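Local coordinates for protein cephalosporin acylase (Bacillus halodurans, PDB 2NLZ) that probably acts as an N-terminal nucleophile hydrolase of the gamma-glutamyltranspeptidase family, named as a cephalosporin acylase although its activity is not established, at residues 86-91 against 268-273; 183-188 against 197-202. The protein carries 1 engineered substitution. One frame throughout, in Å; residues are numbered along the deposited sequence.

Contact 1 of 2, residues 86-91 against 268-273; sequences NGSGRA and PPNGQG
The side-chain amides of Asn86 and Asn270 meet side on rather than stacked: their planes lie 19° apart, and Asn270 OD1 sits close to the amide plane of Asn86. The contact is an Asx turn at the end of strand 81-87 joined to the loop between strand 262-266 and helix 274-283, in the buried interior of the gamma-glutamyltranspeptidase fold. Asn86 ND2 donates to Asn270 OD1 over 3.0 Å. The bond is somewhat bent at the hydrogen (146°), and the donor is tilted from the carbonyl plane of Asn270. Both asparagines hold CG anti to the backbone N (chi1 -167° in Asn86), which sends each amide across the gap to the other. The two OD1 atoms are close but, being acceptors, cannot bond to each other. Ser88 adds a packing contact, its CB lying 3.4 Å from Asn270 OD1.

Both partners have neighbours in the surrounding chain. Asn86 pairs through its backbone with Glu250, and its side chain rests on Val252 and Phe73; the backbone of Asn270 bonds with His419. Within 86-91, the Asn86 amide is used at both ends, its NH2 facing the loop while its oxygen closes the turn: Asn86 OD1 accepts from Ser88 N at 3.0 Å, with the donor in the carbonyl plane.

Contact 2 of 2, residues 183-188 against 197-202; sequences FDTFAP and EVWRSQ
Phe186 barely overlaps the six-membered ring of Trp199: the planes are near parallel, 22° apart, but slid so far that the ring centroids stand 5.8 Å from one another. This places the C-terminal part of helix 180-186 against strand 198-199, which forms a small two-stranded antiparallel sheet with strand 153-154. The closest ring atoms are Phe186 CD1 and Trp199 CZ2, at 3.6 Å, and they meet obliquely.

The indole is also held at its nitrogen. Trp199 NE1 donates to the main-chain Thr185 O over 3.0 Å; the donor lies in the carbonyl plane and the acceptor close to the indole plane, but the bond is bent at the hydrogen (144°). With CG anti to the backbone N (chi1 176°), the indole extends from its strand toward the helix. Pro188 CD packs at the indole edge, near CD1. Were Trp199 replaced by an alanine, Thr185 O would probably lose its NE1 donor, and Phe186 and Pro188 the indole they pack on. Trp163 meets Trp199 edge-to-face and donates its own NE1 to Phe186 O.

The methyl CG2 of Thr185 covers one face of the neighbouring Phe186 ring within its own segment, 3.8 Å above the plane and over the centre, and across the contact it also comes near Ser201 OG. The two hydroxyls turn to other partners, Thr185 OG1 to Pro181 O and Ser201 OG to His204 ND1. Ser201 stands at the N-cap position of helix 202-212. A water completes the junction by donating to two carbonyls, Thr185 O at 2.8 Å and Arg200 O at 3.0 Å, so Thr185 O receives both the water and the indole N-H.

Overall arrangement
Contact 2 is nested along the chain inside the loop closed by contact 1, yet the two are spatially separate: their centres are 31 Å apart and their nearest atoms about 18 Å. Contact 1 lies deeper, about 12 Å from the centre of the chain against about 24 Å for contact 2, whose Val198 touches Lys22 of a second subunit. Relatives of this family cleave themselves to free a nucleophilic threonine at the head of a core strand. Strand 359-365 is probably the one such a threonine would head here; strand order runs 81-87, 71-78, 370-376, 359-365, consistent with contact 1 lying nearer the probable catalytic core and contact 2 in the peripheral helical region.

Contact 1 of 2, residues 86-91 against 268-273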
# COMPACT_ATOMS: atom_id res chain seq x y z
N ASN D 86 -11.28 37.89 19.28
CA ASN D 86 -10.06 37.60 20.01
C ASN D 86 -10.38 37.35 21.46
O ASN D 86 -10.38 38.27 22.27
CB ASN D 86 -9.04 38.74 19.88
CG ASN D 86 -7.65 38.35 20.35
OD1 ASN D 86 -7.50 37.60 21.32
ND2 ASN D 86 -6.62 38.85 19.66
N GLY D 87 -10.64 36.09 21.79
CA GLY D 87 -10.92 35.75 23.16
C GLY D 87 -9.68 35.35 23.93
O GLY D 87 -9.75 34.49 24.79
N SER D 88 -8.54 35.96 23.60
CA SER D 88 -7.29 35.67 24.29
C SER D 88 -7.11 36.62 25.45
O SER D 88 -7.14 37.84 25.28
CB SER D 88 -6.11 35.81 23.34
OG SER D 88 -4.88 35.76 24.03
N GLY D 89 -6.91 36.06 26.64
CA GLY D 89 -6.72 36.88 27.83
C GLY D 89 -5.29 37.33 28.01
O GLY D 89 -4.36 36.70 27.52
N ARG D 90 -5.12 38.44 28.73
CA ARG D 90 -3.79 38.99 28.94
C ARG D 90 -3.14 38.46 30.23
O ARG D 90 -3.79 37.79 31.03
CB ARG D 90 -3.83 40.53 28.89
CG ARG D 90 -4.93 41.21 29.71
CD ARG D 90 -5.56 42.38 28.95
NE ARG D 90 -4.65 43.00 27.99
CZ ARG D 90 -5.01 43.62 26.87
NH1 ARG D 90 -4.08 44.14 26.08
NH2 ARG D 90 -6.29 43.73 26.52
N ALA D 91 -1.84 38.75 30.38
CA ALA D 91 -1.05 38.31 31.53
C ALA D 91 -1.46 39.09 32.76
O ALA D 91 -1.88 40.24 32.64
CB ALA D 91 0.42 38.53 31.26
N PRO D 268 -5.82 38.33 13.14
CA PRO D 268 -4.60 39.14 13.21
C PRO D 268 -3.78 38.89 14.47
O PRO D 268 -4.30 38.32 15.42
CB PRO D 268 -5.14 40.58 13.22
CG PRO D 268 -6.48 40.45 13.76
CD PRO D 268 -7.02 39.19 13.18
N PRO D 269 -2.49 39.28 14.46
CA PRO D 269 -1.54 39.19 15.57
C PRO D 269 -2.07 39.35 16.99
O PRO D 269 -3.13 39.94 17.23
CB PRO D 269 -0.54 40.28 15.23
CG PRO D 269 -0.41 40.13 13.77
CD PRO D 269 -1.82 39.84 13.27
N ASN D 270 -1.22 38.90 17.91
CA ASN D 270 -1.60 38.13 19.08
C ASN D 270 -1.61 36.67 18.57
O ASN D 270 -0.73 35.89 18.92
CB ASN D 270 -2.95 38.59 19.66
CG ASN D 270 -3.24 38.00 21.05
OD1 ASN D 270 -4.36 38.13 21.55
ND2 ASN D 270 -2.25 37.37 21.68
N GLY D 271 -2.54 36.34 17.67
CA GLY D 271 -2.60 35.01 17.04
C GLY D 271 -1.58 34.83 15.94
O GLY D 271 -1.17 35.80 15.29
N GLN D 272 -1.18 33.57 15.71
CA GLN D 272 -0.06 33.26 14.80
C GLN D 272 -0.47 32.92 13.37
O GLN D 272 0.36 32.47 12.57
CB GLN D 272 0.83 32.13 15.39
CG GLN D 272 0.22 30.72 15.33
CD GLN D 272 1.24 29.62 15.55
OE1 GLN D 272 0.94 28.61 16.17
NE2 GLN D 272 2.44 29.81 15.02
N GLY D 273 -1.74 33.15 13.03
CA GLY D 273 -2.27 32.86 11.70
C GLY D 273 -1.51 33.55 10.58
O GLY D 273 -1.44 33.05 9.46

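Contact 2 of 2, residues 183-188 against 197-202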
# COMPACT_ATOMS: atom_id res chain seq x y z
N PHE D 183 -6.03 16.26 40.60
CA PHE D 183 -6.17 14.84 40.89
C PHE D 183 -7.57 14.52 41.42
O PHE D 183 -8.09 13.45 41.16
CB PHE D 183 -5.11 14.38 41.89
CG PHE D 183 -3.71 14.36 41.32
CD1 PHE D 183 -3.28 13.29 40.55
CD2 PHE D 183 -2.83 15.40 41.58
CE1 PHE D 183 -2.00 13.28 40.02
CE2 PHE D 183 -1.55 15.39 41.06
CZ PHE D 183 -1.13 14.33 40.28
N ASP D 184 -8.17 15.44 42.17
CA ASP D 184 -9.51 15.22 42.71
C ASP D 184 -10.57 15.25 41.60
O ASP D 184 -11.52 14.47 41.63
CB ASP D 184 -9.84 16.25 43.79
CG ASP D 184 -9.01 16.07 45.04
OD1 ASP D 184 -8.47 14.97 45.26
OD2 ASP D 184 -8.91 17.04 45.82
N THR D 185 -10.37 16.14 40.63
CA THR D 185 -11.28 16.35 39.51
C THR D 185 -11.10 15.34 38.36
O THR D 185 -12.06 14.76 37.89
CB THR D 185 -11.12 17.76 38.94
OG1 THR D 185 -11.33 18.72 39.98
CG2 THR D 185 -12.10 18.03 37.80
N PHE D 186 -9.85 15.15 37.92
CA PHE D 186 -9.58 14.38 36.70
C PHE D 186 -9.07 12.97 36.95
O PHE D 186 -9.01 12.15 36.02
CB PHE D 186 -8.62 15.14 35.79
CG PHE D 186 -9.15 16.45 35.33
CD1 PHE D 186 -10.30 16.51 34.57
CD2 PHE D 186 -8.49 17.62 35.66
CE1 PHE D 186 -10.79 17.72 34.14
CE2 PHE D 186 -8.98 18.84 35.24
CZ PHE D 186 -10.13 18.90 34.48
N ALA D 187 -8.69 12.68 38.19
CA ALA D 187 -8.32 11.32 38.58
C ALA D 187 -9.00 10.90 39.88
O ALA D 187 -8.32 10.63 40.87
CB ALA D 187 -6.82 11.21 38.71
N PRO D 188 -10.35 10.82 39.88
CA PRO D 188 -11.04 10.68 41.16
C PRO D 188 -10.89 9.31 41.80
O PRO D 188 -11.05 9.17 43.01
CB PRO D 188 -12.51 10.96 40.80
CG PRO D 188 -12.62 10.61 39.38
CD PRO D 188 -11.29 10.84 38.74
N GLU D 197 -15.04 3.42 31.03
CA GLU D 197 -15.36 3.90 32.36
C GLU D 197 -16.03 5.27 32.24
O GLU D 197 -15.61 6.09 31.45
CB GLU D 197 -14.08 3.98 33.21
CG GLU D 197 -14.29 4.04 34.71
CD GLU D 197 -12.99 4.24 35.47
OE1 GLU D 197 -13.01 4.88 36.55
OE2 GLU D 197 -11.94 3.77 34.99
N VAL D 198 -17.10 5.48 32.99
CA VAL D 198 -17.79 6.76 32.98
C VAL D 198 -17.08 7.76 33.89
O VAL D 198 -16.73 7.45 35.03
CB VAL D 198 -19.25 6.62 33.43
CG1 VAL D 198 -19.86 7.98 33.72
CG2 VAL D 198 -20.06 5.91 32.36
N TRP D 199 -16.83 8.95 33.36
CA TRP D 199 -16.27 10.02 34.16
C TRP D 199 -17.28 11.15 34.19
O TRP D 199 -17.95 11.42 33.20
CB TRP D 199 -14.94 10.49 33.58
CG TRP D 199 -14.35 11.66 34.29
CD1 TRP D 199 -13.59 11.63 35.42
CD2 TRP D 199 -14.48 13.04 33.93
NE1 TRP D 199 -13.23 12.90 35.78
CE2 TRP D 199 -13.76 13.79 34.89
CE3 TRP D 199 -15.13 13.72 32.90
CZ2 TRP D 199 -13.67 15.19 34.84
CZ3 TRP D 199 -15.04 15.10 32.85
CH2 TRP D 199 -14.32 15.82 33.81
N ARG D 200 -17.38 11.80 35.35
CA ARG D 200 -18.28 12.92 35.53
C ARG D 200 -17.61 13.98 36.37
O ARG D 200 -16.61 13.71 37.03
CB ARG D 200 -19.59 12.47 36.18
CG ARG D 200 -19.40 11.58 37.41
CD ARG D 200 -20.74 11.14 38.00
NE ARG D 200 -21.54 12.27 38.47
CZ ARG D 200 -21.43 12.82 39.68
NH1 ARG D 200 -20.56 12.35 40.56
NH2 ARG D 200 -22.21 13.84 40.01
N SER D 201 -18.16 15.18 36.35
CA SER D 201 -17.66 16.25 37.17
C SER D 201 -18.78 17.21 37.54
O SER D 201 -19.25 17.99 36.69
CB SER D 201 -16.53 16.97 36.46
OG SER D 201 -16.03 18.00 37.27
N GLN D 202 -19.23 17.12 38.79
CA GLN D 202 -20.23 18.04 39.33
C GLN D 202 -19.71 19.46 39.32
O GLN D 202 -20.47 20.40 39.14
CB GLN D 202 -20.65 17.65 40.76
CG GLN D 202 -22.06 17.08 40.87
CD GLN D 202 -23.16 18.08 40.47
OE1 GLN D 202 -22.96 19.30 40.46
NE2 GLN D 202 -24.34 17.55 40.15
O HOH W 1 -14.69 15.00 38.94